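Local coordinates for protein N-(5'-phosphoribosyl)anthranilate isomerase (Jonesia denitrificans, PDB 4WUI) that probably catalyses the isomerisation of N-(5-phospho-beta-D-ribosyl)anthranilate to 1-(2-carboxyphenylamino)-1-deoxy-D-ribulose 5-phosphate, the third step of tryptophan synthesis from chorismate, at residues M4-C9 / A23-I28; R105-S110 / L125-P130; W152-G157 / T170-V175; L158-V163 / I193-Q198. One frame throughout, in Å; residues are numbered along the deposited sequence. Where two conformers were deposited one is given.

Contact 1 (M4-C9 / A23-I28); sequences MYIKVC and AHVDAI
Lys-7 pairs with Ala-27 and Val-8 with Ile-28 in parallel register, held by Val-8 N to Ala-27 O (3.0 Å) and by Ile-6 O, which accepts from Asp-26 N (2.9 Å) and, weakly, from Ala-27 N. Asp-26 adds its side chain to this pairing. Its CG stands beside its own backbone N (chi1 -57°), and OD2 takes the N-H of Ile-6 on its anti lone pair, at 2.8 Å and 159°. A water donates to the same OD2 (2.6 Å) and to Met-4 O, so two donors grip that oxygen. CB of Asp-26 sits over the centre of the Tyr-5 ring, 3.6 Å from the centroid, a CH-pi contact in which the two side chains slide past each other in opposite directions. Beyond it, Tyr-5 OH lies 3.3 Å from Ala-27 CB and is hydrogen-bonded to Asp-57. An alanine at Tyr-5 would probably uncover Asp-26 CB and the Ala-27 methyl and leave Asp-57 without its hydroxyl partner. Lys-7 runs its CB, CG and CD past the Ala-27 methyl before NZ reaches a salt bridge with Asp-176 and a bond to Gln-83. On the other face, with Val-8 and Ile-28, Val-8 CG2 meets Val-25 CG1 at 3.8 Å, the side chains crossing at about a right angle. These strands are the first two of the (beta-alpha)8 barrel, joined by the crossover through helix 14-22; strand 174-177 flanks strand 5-8, while helix 190-204 packs on Ile-6 and Val-25.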
loop_
_atom_site.group_PDB
_atom_site.type_symbol
_atom_site.label_atom_id
_atom_site.label_comp_id
_atom_site.label_asym_id
_atom_site.label_seq_id
_atom_site.Cartn_x
_atom_site.Cartn_y
_atom_site.Cartn_z
ATOM N N MET A 4 -8.221 11.502 1.189
ATOM C CA MET A 4 -7.901 10.388 0.289
ATOM C C MET A 4 -6.482 9.961 0.581
ATOM O O MET A 4 -5.570 10.641 0.154
ATOM C CB MET A 4 -7.939 10.880 -1.163
ATOM C CG MET A 4 -7.255 9.961 -2.216
ATOM S SD MET A 4 -7.967 8.368 -2.235
ATOM C CE MET A 4 -9.728 8.883 -2.369
ATOM N N TYR A 5 -6.285 8.899 1.336
ATOM C CA TYR A 5 -4.936 8.487 1.729
ATOM C C TYR A 5 -4.201 7.880 0.535
ATOM O O TYR A 5 -4.762 7.037 -0.142
ATOM C CB TYR A 5 -5.061 7.494 2.854
ATOM C CG TYR A 5 -3.813 7.114 3.606
ATOM C CD1 TYR A 5 -3.465 7.729 4.799
ATOM C CD2 TYR A 5 -3.000 6.095 3.181
ATOM C CE1 TYR A 5 -2.387 7.323 5.560
ATOM C CE2 TYR A 5 -1.902 5.683 3.925
ATOM C CZ TYR A 5 -1.611 6.286 5.128
ATOM O OH TYR A 5 -0.583 5.777 5.858
ATOM N N ILE A 6 -2.960 8.302 0.299
ATOM C CA ILE A 6 -2.174 7.799 -0.830
ATOM C C ILE A 6 -0.899 7.134 -0.331
ATOM O O ILE A 6 -0.058 7.792 0.288
ATOM C CB ILE A 6 -1.804 8.909 -1.821
ATOM C CG1 ILE A 6 -3.072 9.532 -2.429
ATOM C CG2 ILE A 6 -0.884 8.361 -2.899
ATOM C CD1 ILE A 6 -2.821 10.779 -3.296
ATOM N N LYS A 7 -0.775 5.844 -0.622
ATOM C CA LYS A 7 0.438 5.085 -0.350
ATOM C C LYS A 7 1.118 4.711 -1.654
ATOM O O LYS A 7 0.486 4.176 -2.556
ATOM C CB LYS A 7 0.113 3.807 0.420
ATOM C CG LYS A 7 1.364 2.948 0.659
ATOM C CD LYS A 7 1.146 1.945 1.762
ATOM C CE LYS A 7 2.098 0.806 1.745
ATOM N NZ LYS A 7 1.614 -0.305 0.884
ATOM N N VAL A 8 2.425 4.962 -1.714
ATOM C CA VAL A 8 3.269 4.424 -2.769
ATOM C C VAL A 8 4.054 3.280 -2.144
ATOM O O VAL A 8 4.725 3.455 -1.122
ATOM C CB VAL A 8 4.202 5.476 -3.355
ATOM C CG1 VAL A 8 4.919 4.876 -4.547
ATOM C CG2 VAL A 8 3.404 6.732 -3.756
ATOM N N CYS A 9 3.932 2.103 -2.746
ATOM C CA CYS A 9 4.509 0.896 -2.179
ATOM C C CYS A 9 5.716 0.433 -2.966
ATOM O O CYS A 9 5.802 0.624 -4.161
ATOM C CB CYS A 9 3.463 -0.219 -2.128
ATOM S SG CYS A 9 3.937 -1.514 -0.951
ATOM N N ALA A 23 5.669 15.085 -3.560
ATOM C CA ALA A 23 4.252 14.933 -3.906
ATOM C C ALA A 23 3.370 14.856 -2.652
ATOM O O ALA A 23 2.159 14.753 -2.764
ATOM C CB ALA A 23 4.059 13.691 -4.724
ATOM N N HIS A 24 3.957 14.893 -1.465
ATOM C CA HIS A 24 3.207 14.862 -0.209
ATOM C C HIS A 24 2.313 13.637 -0.108
ATOM O O HIS A 24 1.146 13.752 0.279
ATOM C CB HIS A 24 2.449 16.173 0.003
ATOM C CG HIS A 24 3.378 17.336 0.086
ATOM N ND1 HIS A 24 3.786 18.065 -1.008
ATOM C CD2 HIS A 24 4.109 17.799 1.125
ATOM C CE1 HIS A 24 4.642 19.003 -0.629
ATOM N NE2 HIS A 24 4.861 18.854 0.665
ATOM N N VAL A 25 2.861 12.475 -0.431
ATOM C CA VAL A 25 2.128 11.235 -0.193
ATOM C C VAL A 25 1.927 11.026 1.303
ATOM O O VAL A 25 2.577 11.626 2.149
ATOM C CB VAL A 25 2.808 10.008 -0.825
ATOM C CG1 VAL A 25 3.027 10.186 -2.339
ATOM C CG2 VAL A 25 4.090 9.638 -0.080
ATOM N N ASP A 26 1.032 10.100 1.628
ATOM C CA ASP A 26 0.747 9.773 3.013
ATOM C C ASP A 26 1.522 8.612 3.574
ATOM O O ASP A 26 1.704 8.522 4.800
ATOM C CB ASP A 26 -0.745 9.536 3.183
ATOM C CG ASP A 26 -1.524 10.735 2.744
ATOM O OD1 ASP A 26 -1.332 11.813 3.304
ATOM O OD2 ASP A 26 -2.298 10.615 1.784
ATOM N N ALA A 27 1.986 7.706 2.705
ATOM C CA ALA A 27 2.705 6.507 3.160
ATOM C C ALA A 27 3.660 6.044 2.091
ATOM O O ALA A 27 3.404 6.212 0.883
ATOM C CB ALA A 27 1.748 5.371 3.521
ATOM N N ILE A 28 4.733 5.415 2.551
ATOM C CA ILE A 28 5.722 4.753 1.701
ATOM C C ILE A 28 5.898 3.340 2.215
ATOM O O ILE A 28 6.130 3.135 3.423
ATOM C CB ILE A 28 7.096 5.477 1.728
ATOM C CG1 ILE A 28 7.008 6.810 1.009
ATOM C CG2 ILE A 28 8.179 4.578 1.137
ATOM C CD1 ILE A 28 8.238 7.738 1.222
HETATM O O HOH W 1 -3.393 12.470 0.338
#

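Contact 2 (R105-S110 / L125-P130); sequences RATSLS and LLLDAP
Arg-105 to Ser-108 and Leu-125 to Asp-128 pair as the fifth and sixth strands of the TIM barrel, parallel neighbours in its closed sheet. The backbones exchange bonds in alternation, among them Leu-126 N to Arg-105 O at 2.8 Å and Asp-128 N to Thr-107 O at 2.9 Å. On the face carrying Arg-105, Thr-107 and Leu-127, Leu-125 sets its CD1 methyl over the centre of the Arg-105 guanidinium, 3.7 Å from CZ. The bend of the arginine at chi3 (66°) places NE on the side of Leu-125, and the guanidinium is held from outside by a salt bridge to Glu-122 and a bond to Asn-114 O. An alanine at Arg-105 would probably leave Glu-122 without its mate and take away the guanidinium that the Leu-125 CD1 methyl lies against. The opposite face bears Ala-106, whose CB meets Leu-126 CD2 at 4.0 Å, and Asp-128, whose OD1 is hydrogen-bonded to a bound citrate that probably came from the crystallisation liquor. Past the end of strand 103-108, CG and CD2 of Leu-109 pack against Leu-127 CD1. The backbone of Leu-109 continues the pairing: its N donates to Asp-128 O at 3.1 Å.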
loop_
_atom_site.group_PDB
_atom_site.type_symbol
_atom_site.label_atom_id
_atom_site.label_comp_id
_atom_site.label_asym_id
_atom_site.label_seq_id
_atom_site.Cartn_x
_atom_site.Cartn_y
_atom_site.Cartn_z
ATOM N N ARG A 105 -3.877 -5.487 7.135
ATOM C CA ARG A 105 -4.247 -6.762 6.552
ATOM C C ARG A 105 -4.435 -6.508 5.035
ATOM O O ARG A 105 -5.245 -5.713 4.639
ATOM C CB ARG A 105 -5.544 -7.329 7.262
ATOM C CG ARG A 105 -6.065 -8.649 6.708
ATOM C CD ARG A 105 -7.058 -9.342 7.596
ATOM N NE ARG A 105 -8.314 -8.633 7.768
ATOM C CZ ARG A 105 -9.436 -8.856 7.093
ATOM N NH1 ARG A 105 -9.482 -9.697 6.091
ATOM N NH2 ARG A 105 -10.500 -8.144 7.391
ATOM N N ALA A 106 -3.648 -7.112 4.167
ATOM C CA ALA A 106 -3.869 -7.054 2.741
ATOM C C ALA A 106 -4.547 -8.339 2.252
ATOM O O ALA A 106 -4.278 -9.428 2.770
ATOM C CB ALA A 106 -2.543 -6.830 1.984
ATOM N N THR A 107 -5.438 -8.208 1.263
ATOM C CA THR A 107 -6.105 -9.346 0.655
ATOM C C THR A 107 -6.530 -9.005 -0.755
ATOM O O THR A 107 -6.357 -7.896 -1.232
ATOM C CB THR A 107 -7.344 -9.769 1.461
ATOM O OG1 THR A 107 -7.830 -11.033 0.985
ATOM C CG2 THR A 107 -8.446 -8.723 1.416
ATOM N N SER A 108 -7.100 -9.965 -1.447
ATOM C CA SER A 108 -7.552 -9.656 -2.784
ATOM C C SER A 108 -8.931 -10.167 -2.965
ATOM O O SER A 108 -9.366 -11.042 -2.251
ATOM C CB SER A 108 -6.632 -10.274 -3.784
ATOM O OG SER A 108 -6.713 -11.655 -3.607
ATOM N N LEU A 109 -9.654 -9.610 -3.921
ATOM C CA LEU A 109 -11.041 -10.005 -4.031
ATOM C C LEU A 109 -11.227 -11.431 -4.454
ATOM O O LEU A 109 -12.209 -12.066 -4.056
ATOM C CB LEU A 109 -11.799 -9.082 -4.966
ATOM C CG LEU A 109 -12.183 -7.776 -4.280
ATOM C CD1 LEU A 109 -12.915 -6.921 -5.261
ATOM C CD2 LEU A 109 -13.065 -7.993 -3.035
ATOM N N SER A 110 -10.277 -11.953 -5.224
ATOM C CA SER A 110 -10.386 -13.324 -5.712
ATOM C C SER A 110 -10.227 -14.315 -4.570
ATOM O O SER A 110 -10.564 -15.489 -4.717
ATOM C CB SER A 110 -9.338 -13.603 -6.791
ATOM O OG SER A 110 -8.040 -13.298 -6.314
ATOM N N LEU A 125 -7.511 -2.355 6.073
ATOM C CA LEU A 125 -7.530 -3.432 5.107
ATOM C C LEU A 125 -7.132 -2.905 3.717
ATOM O O LEU A 125 -7.685 -1.900 3.266
ATOM C CB LEU A 125 -8.953 -3.978 5.043
ATOM C CG LEU A 125 -9.261 -5.161 4.178
ATOM C CD1 LEU A 125 -8.475 -6.360 4.588
ATOM C CD2 LEU A 125 -10.750 -5.468 4.292
ATOM N N LEU A 126 -6.187 -3.571 3.066
ATOM C CA LEU A 126 -5.808 -3.233 1.710
ATOM C C LEU A 126 -6.464 -4.300 0.830
ATOM O O LEU A 126 -6.227 -5.504 1.025
ATOM C CB LEU A 126 -4.294 -3.168 1.603
ATOM C CG LEU A 126 -3.779 -2.780 0.229
ATOM C CD1 LEU A 126 -2.406 -2.177 0.387
ATOM C CD2 LEU A 126 -3.692 -3.992 -0.651
ATOM N N LEU A 127 -7.315 -3.857 -0.097
ATOM C CA LEU A 127 -8.068 -4.742 -0.971
ATOM C C LEU A 127 -7.557 -4.595 -2.392
ATOM O O LEU A 127 -7.674 -3.517 -2.986
ATOM C CB LEU A 127 -9.542 -4.392 -0.914
ATOM C CG LEU A 127 -10.484 -5.249 -1.731
ATOM C CD1 LEU A 127 -10.360 -6.698 -1.314
ATOM C CD2 LEU A 127 -11.925 -4.711 -1.545
ATOM N N ASP A 128 -7.020 -5.681 -2.938
ATOM C CA ASP A 128 -6.445 -5.652 -4.288
ATOM C C ASP A 128 -7.410 -6.286 -5.265
ATOM O O ASP A 128 -7.835 -7.457 -5.109
ATOM C CB ASP A 128 -5.104 -6.385 -4.313
ATOM C CG ASP A 128 -4.313 -6.183 -5.607
ATOM O OD1 ASP A 128 -4.302 -5.063 -6.138
ATOM O OD2 ASP A 128 -3.665 -7.142 -6.068
ATOM N N ALA A 129 -7.729 -5.507 -6.289
ATOM C CA ALA A 129 -8.694 -5.857 -7.325
ATOM C C ALA A 129 -7.977 -5.721 -8.668
ATOM O O ALA A 129 -8.263 -4.821 -9.452
ATOM C CB ALA A 129 -9.872 -4.920 -7.272
ATOM N N PRO A 130 -6.982 -6.574 -8.924
ATOM C CA PRO A 130 -6.085 -6.432 -10.081
ATOM C C PRO A 130 -6.749 -6.428 -11.451
ATOM O O PRO A 130 -6.138 -5.865 -12.376
ATOM C CB PRO A 130 -5.143 -7.632 -9.930
ATOM C CG PRO A 130 -5.856 -8.576 -9.105
ATOM C CD PRO A 130 -6.611 -7.756 -8.128
#

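Contact 3 (W152-G157 / T170-V175); sequences WLLAGG and TSPWGV
Trp-152 lays one face of its indole over Pro-172 and the backbone N of Trp-173. Pro-172 CB stands 3.7 Å above the plane of the Trp-152 ring, displaced toward the rim, and makes a CH-pi contact with the six-membered ring. Trp-173 N lies above the same face, again toward the rim. CG of Trp-152 occupies the position between its backbone N and carbonyl carbon (chi1 70°), and although CB starts away from the other segment, the ring comes back to it. At the ring's edge, Trp-152 CH2 meets Thr-170 CG2 at 4.1 Å; Thr-170 OG1 is engaged by Trp-138 NE1. Pro-172 CB is also shared with Leu-154, whose CB is 3.8 Å from it. The two segments belong to one beta-alpha-beta unit of the TIM barrel: strand 152-155, helix 163-170 and strand 174-177, the seventh and eighth strands lying parallel. Leu-154 N donates to Gly-174 O at 2.9 Å in a nearly straight bond (171°). Gly-174 suits its place, since a CB there would run into Leu-153 CD2. That methyl faces the edge of the Trp-173 indole, 4.2 Å from CE3. Trp-173 CB lies 3.2 Å from Trp-152 O and also packs on CD1 of the Trp-152 indole. Gly-157 N is hydrogen-bonded to a bound citrate, probably from the crystallisation liquor.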
loop_
_atom_site.group_PDB
_atom_site.type_symbol
_atom_site.label_atom_id
_atom_site.label_comp_id
_atom_site.label_asym_id
_atom_site.label_seq_id
_atom_site.Cartn_x
_atom_site.Cartn_y
_atom_site.Cartn_z
ATOM N N TRP A 152 -9.726 1.575 4.596
ATOM C CA TRP A 152 -9.218 0.639 3.603
ATOM C C TRP A 152 -8.491 1.357 2.496
ATOM O O TRP A 152 -8.742 2.527 2.220
ATOM C CB TRP A 152 -10.348 -0.239 3.018
ATOM C CG TRP A 152 -11.338 0.443 2.129
ATOM C CD1 TRP A 152 -12.306 1.327 2.470
ATOM C CD2 TRP A 152 -11.470 0.237 0.713
ATOM N NE1 TRP A 152 -13.019 1.713 1.373
ATOM C CE2 TRP A 152 -12.542 1.033 0.281
ATOM C CE3 TRP A 152 -10.797 -0.568 -0.230
ATOM C CZ2 TRP A 152 -13.011 1.004 -1.027
ATOM C CZ3 TRP A 152 -11.245 -0.577 -1.516
ATOM C CH2 TRP A 152 -12.328 0.208 -1.918
ATOM N N LEU A 153 -7.588 0.628 1.845
ATOM C CA LEU A 153 -6.929 1.104 0.621
ATOM C C LEU A 153 -7.310 0.224 -0.533
ATOM O O LEU A 153 -7.277 -1.004 -0.431
ATOM C CB LEU A 153 -5.398 1.117 0.741
ATOM C CG LEU A 153 -4.806 1.916 1.900
ATOM C CD1 LEU A 153 -3.280 1.800 1.896
ATOM C CD2 LEU A 153 -5.243 3.366 1.908
ATOM N N LEU A 154 -7.633 0.858 -1.654
ATOM C CA LEU A 154 -7.838 0.181 -2.915
ATOM C C LEU A 154 -6.500 0.026 -3.624
ATOM O O LEU A 154 -5.758 0.983 -3.784
ATOM C CB LEU A 154 -8.761 1.039 -3.793
ATOM C CG LEU A 154 -9.004 0.564 -5.213
ATOM C CD1 LEU A 154 -9.768 -0.743 -5.249
ATOM C CD2 LEU A 154 -9.713 1.652 -6.041
ATOM N N ALA A 155 -6.247 -1.176 -4.112
ATOM C CA ALA A 155 -5.154 -1.458 -5.020
ATOM C C ALA A 155 -5.696 -2.240 -6.195
ATOM O O ALA A 155 -6.771 -2.856 -6.115
ATOM C CB ALA A 155 -4.063 -2.236 -4.329
ATOM N N GLY A 156 -4.975 -2.250 -7.299
ATOM C CA GLY A 156 -5.290 -3.146 -8.398
ATOM C C GLY A 156 -4.779 -2.592 -9.699
ATOM O O GLY A 156 -5.560 -2.196 -10.576
ATOM N N GLY A 157 -3.459 -2.553 -9.857
ATOM C CA GLY A 157 -2.933 -2.035 -11.080
ATOM C C GLY A 157 -3.290 -0.573 -11.295
ATOM O O GLY A 157 -3.487 -0.135 -12.426
ATOM N N THR A 170 -15.279 4.601 -7.430
ATOM C CA THR A 170 -15.241 3.702 -6.298
ATOM C C THR A 170 -15.142 4.429 -4.934
ATOM O O THR A 170 -15.481 3.850 -3.909
ATOM C CB THR A 170 -14.102 2.647 -6.494
ATOM O OG1 THR A 170 -14.482 1.777 -7.576
ATOM C CG2 THR A 170 -13.880 1.771 -5.326
ATOM N N SER A 171 -14.703 5.683 -4.941
ATOM C CA SER A 171 -14.633 6.498 -3.713
ATOM C C SER A 171 -13.987 5.733 -2.546
ATOM O O SER A 171 -14.539 5.640 -1.472
ATOM C CB SER A 171 -16.037 7.012 -3.329
ATOM O OG SER A 171 -16.628 7.750 -4.378
ATOM N N PRO A 172 -12.774 5.207 -2.748
ATOM C CA PRO A 172 -12.128 4.466 -1.668
ATOM C C PRO A 172 -11.644 5.389 -0.559
ATOM O O PRO A 172 -11.386 6.566 -0.794
ATOM C CB PRO A 172 -10.930 3.814 -2.357
ATOM C CG PRO A 172 -10.550 4.852 -3.388
ATOM C CD PRO A 172 -11.893 5.400 -3.897
ATOM N N TRP A 173 -11.409 4.845 0.627
ATOM C CA TRP A 173 -10.842 5.596 1.724
ATOM C C TRP A 173 -9.416 6.061 1.394
ATOM O O TRP A 173 -8.978 7.134 1.830
ATOM C CB TRP A 173 -10.920 4.723 2.988
ATOM C CG TRP A 173 -10.584 5.350 4.283
ATOM C CD1 TRP A 173 -11.483 5.853 5.171
ATOM C CD2 TRP A 173 -9.294 5.494 4.902
ATOM N NE1 TRP A 173 -10.856 6.292 6.292
ATOM C CE2 TRP A 173 -9.507 6.089 6.165
ATOM C CE3 TRP A 173 -7.992 5.133 4.528
ATOM C CZ2 TRP A 173 -8.461 6.341 7.044
ATOM C CZ3 TRP A 173 -6.959 5.406 5.407
ATOM C CH2 TRP A 173 -7.197 5.999 6.636
ATOM N N GLY A 174 -8.685 5.256 0.622
ATOM C CA GLY A 174 -7.377 5.612 0.126
ATOM C C GLY A 174 -6.988 4.657 -0.991
ATOM O O GLY A 174 -7.749 3.738 -1.337
ATOM N N VAL A 175 -5.792 4.877 -1.546
ATOM C CA VAL A 175 -5.280 4.057 -2.649
ATOM C C VAL A 175 -3.835 3.658 -2.365
ATOM O O VAL A 175 -3.102 4.354 -1.643
ATOM C CB VAL A 175 -5.367 4.797 -4.016
ATOM C CG1 VAL A 175 -6.813 5.003 -4.419
ATOM C CG2 VAL A 175 -4.603 6.120 -3.983
#

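Contact 4 (L158-V163 / I193-Q198); sequences LTPDNV and IAAFVQ
Phe-196, on helix 190-204 of the (beta-alpha)8 barrel, pushes its ring against the loop that leads from strand 152-155 into helix 163-170. Its CG is anti to the backbone N (chi1 -175°), which carries the ring off the helix toward the loop. The ring's edge meets the Thr-159 to Pro-160 peptide, with CD1 of Phe-196 3.7 Å from Thr-159 C, and the Leu-158 side chain, with CE1 of Phe-196 3.9 Å from Leu-158 CB. Val-163 crosses the phenylalanine side chain at about a right angle, with its CG1 over one face and CG2 against the ring's far end, 3.6 Å from Phe-196 CZ. Pro-160 comes alongside the helix itself; its CB touches Ala-195 CB at 4.0 Å and its CG lies near Phe-196 CB. The contact is van der Waals packing, mostly between apolar groups. Elsewhere on the ring, Val-175 and Val-177 of the eighth strand add to the packing. The loop holds its shape through its own polar groups: Thr-159 OG1 accepts from Asn-162 N (3.1 Å) in an ST motif, while Asn-162 OD1 accepts from Thr-159 N at 2.8 Å, the donor standing 37° out of the plane of the amide carbonyl.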
loop_
_atom_site.group_PDB
_atom_site.type_symbol
_atom_site.label_atom_id
_atom_site.label_comp_id
_atom_site.label_asym_id
_atom_site.label_seq_id
_atom_site.Cartn_x
_atom_site.Cartn_y
_atom_site.Cartn_z
ATOM N N LEU A 158 -3.364 0.209 -10.226
ATOM C CA LEU A 158 -3.607 1.635 -10.382
ATOM C C LEU A 158 -2.419 2.285 -11.073
ATOM O O LEU A 158 -1.254 1.959 -10.822
ATOM C CB LEU A 158 -3.884 2.288 -9.037
ATOM C CG LEU A 158 -5.153 1.800 -8.321
ATOM C CD1 LEU A 158 -5.260 2.489 -6.963
ATOM C CD2 LEU A 158 -6.411 2.081 -9.149
ATOM N N THR A 159 -2.720 3.268 -11.912
ATOM C CA THR A 159 -1.747 4.023 -12.676
ATOM C C THR A 159 -2.177 5.478 -12.733
ATOM O O THR A 159 -3.334 5.786 -12.465
ATOM C CB THR A 159 -1.638 3.503 -14.109
ATOM O OG1 THR A 159 -2.866 3.826 -14.779
ATOM C CG2 THR A 159 -1.366 2.016 -14.180
ATOM N N PRO A 160 -1.291 6.380 -13.188
ATOM C CA PRO A 160 -1.758 7.752 -13.407
ATOM C C PRO A 160 -2.894 7.796 -14.430
ATOM O O PRO A 160 -3.680 8.737 -14.391
ATOM C CB PRO A 160 -0.501 8.493 -13.912
ATOM C CG PRO A 160 0.622 7.697 -13.327
ATOM C CD PRO A 160 0.162 6.260 -13.369
ATOM N N ASP A 161 -2.961 6.833 -15.356
ATOM C CA ASP A 161 -3.977 6.823 -16.389
ATOM C C ASP A 161 -5.354 6.390 -15.918
ATOM O O ASP A 161 -6.342 6.797 -16.534
ATOM C CB ASP A 161 -3.552 5.916 -17.544
ATOM C CG ASP A 161 -2.459 6.503 -18.392
ATOM O OD1 ASP A 161 -2.372 7.735 -18.503
ATOM O OD2 ASP A 161 -1.678 5.732 -19.002
ATOM N N ASN A 162 -5.450 5.569 -14.870
ATOM C CA ASN A 162 -6.750 5.084 -14.415
ATOM C C ASN A 162 -7.178 5.571 -13.034
ATOM O O ASN A 162 -8.308 5.318 -12.626
ATOM C CB ASN A 162 -6.875 3.554 -14.493
ATOM C CG ASN A 162 -5.941 2.830 -13.573
ATOM O OD1 ASN A 162 -5.480 3.388 -12.608
ATOM N ND2 ASN A 162 -5.659 1.557 -13.885
ATOM N N VAL A 163 -6.315 6.275 -12.305
ATOM C CA VAL A 163 -6.620 6.496 -10.908
ATOM C C VAL A 163 -7.754 7.500 -10.722
ATOM O O VAL A 163 -8.540 7.350 -9.784
ATOM C CB VAL A 163 -5.374 6.882 -10.081
ATOM C CG1 VAL A 163 -4.805 8.232 -10.486
ATOM C CG2 VAL A 163 -5.693 6.833 -8.602
ATOM N N ILE A 193 5.169 9.174 -10.136
ATOM C CA ILE A 193 4.660 9.454 -8.796
ATOM C C ILE A 193 3.949 10.788 -8.767
ATOM O O ILE A 193 2.838 10.907 -8.252
ATOM C CB ILE A 193 5.808 9.378 -7.745
ATOM C CG1 ILE A 193 6.265 7.913 -7.557
ATOM C CG2 ILE A 193 5.381 9.979 -6.415
ATOM C CD1 ILE A 193 7.555 7.785 -6.769
ATOM N N ALA A 194 4.587 11.812 -9.328
ATOM C CA ALA A 194 3.990 13.132 -9.355
ATOM C C ALA A 194 2.666 13.122 -10.118
ATOM O O ALA A 194 1.658 13.703 -9.690
ATOM C CB ALA A 194 4.946 14.152 -9.959
ATOM N N ALA A 195 2.657 12.456 -11.261
ATOM C CA ALA A 195 1.453 12.393 -12.107
ATOM C C ALA A 195 0.324 11.651 -11.389
ATOM O O ALA A 195 -0.847 12.047 -11.470
ATOM C CB ALA A 195 1.772 11.715 -13.418
ATOM N N PHE A 196 0.658 10.557 -10.720
ATOM C CA PHE A 196 -0.325 9.778 -9.994
ATOM C C PHE A 196 -1.014 10.624 -8.940
ATOM O O PHE A 196 -2.245 10.626 -8.818
ATOM C CB PHE A 196 0.353 8.573 -9.332
ATOM C CG PHE A 196 -0.604 7.649 -8.649
ATOM C CD1 PHE A 196 -1.232 6.642 -9.367
ATOM C CD2 PHE A 196 -0.946 7.808 -7.317
ATOM C CE1 PHE A 196 -2.125 5.790 -8.759
ATOM C CE2 PHE A 196 -1.852 6.942 -6.714
ATOM C CZ PHE A 196 -2.435 5.943 -7.445
ATOM N N VAL A 197 -0.223 11.336 -8.144
ATOM C CA VAL A 197 -0.768 12.140 -7.080
ATOM C C VAL A 197 -1.624 13.279 -7.659
ATOM O O VAL A 197 -2.696 13.597 -7.133
ATOM C CB VAL A 197 0.329 12.612 -6.137
ATOM C CG1 VAL A 197 -0.216 13.583 -5.125
ATOM C CG2 VAL A 197 0.994 11.410 -5.453
ATOM N N GLN A 198 -1.147 13.913 -8.731
ATOM C CA GLN A 198 -1.918 14.974 -9.359
ATOM C C GLN A 198 -3.273 14.449 -9.816
ATOM O O GLN A 198 -4.309 15.066 -9.580
ATOM C CB GLN A 198 -1.163 15.557 -10.537
ATOM C CG GLN A 198 -1.934 16.656 -11.239
ATOM C CD GLN A 198 -1.124 17.276 -12.342
ATOM O OE1 GLN A 198 -0.021 17.759 -12.103
ATOM N NE2 GLN A 198 -1.656 17.281 -13.548
#

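How the contacts relate
Contacts 1, 2 and 3 are buried strand pairings within one closed parallel sheet, whereas contact 4 lies farther out, partly buried, where a loop and a helix pack outside the strands. Strand 174-177 of contact 3 is bonded to strand 5-8 of contact 1, closing the barrel, and strand 152-155 of contact 3 is bonded to strand 124-128 of contact 2. Contacts 1 and 2 fall on opposite sides of the chain's centre, about 17 Å apart between centres. Backbone bonds join the segments in the first three; contact 4 is held by van der Waals packing. It meets contact 3 through Val-175 on Leu-158 and Phe-196, and contact 1 through Val-197 on Val-25 and Phe-196 on Ile-6.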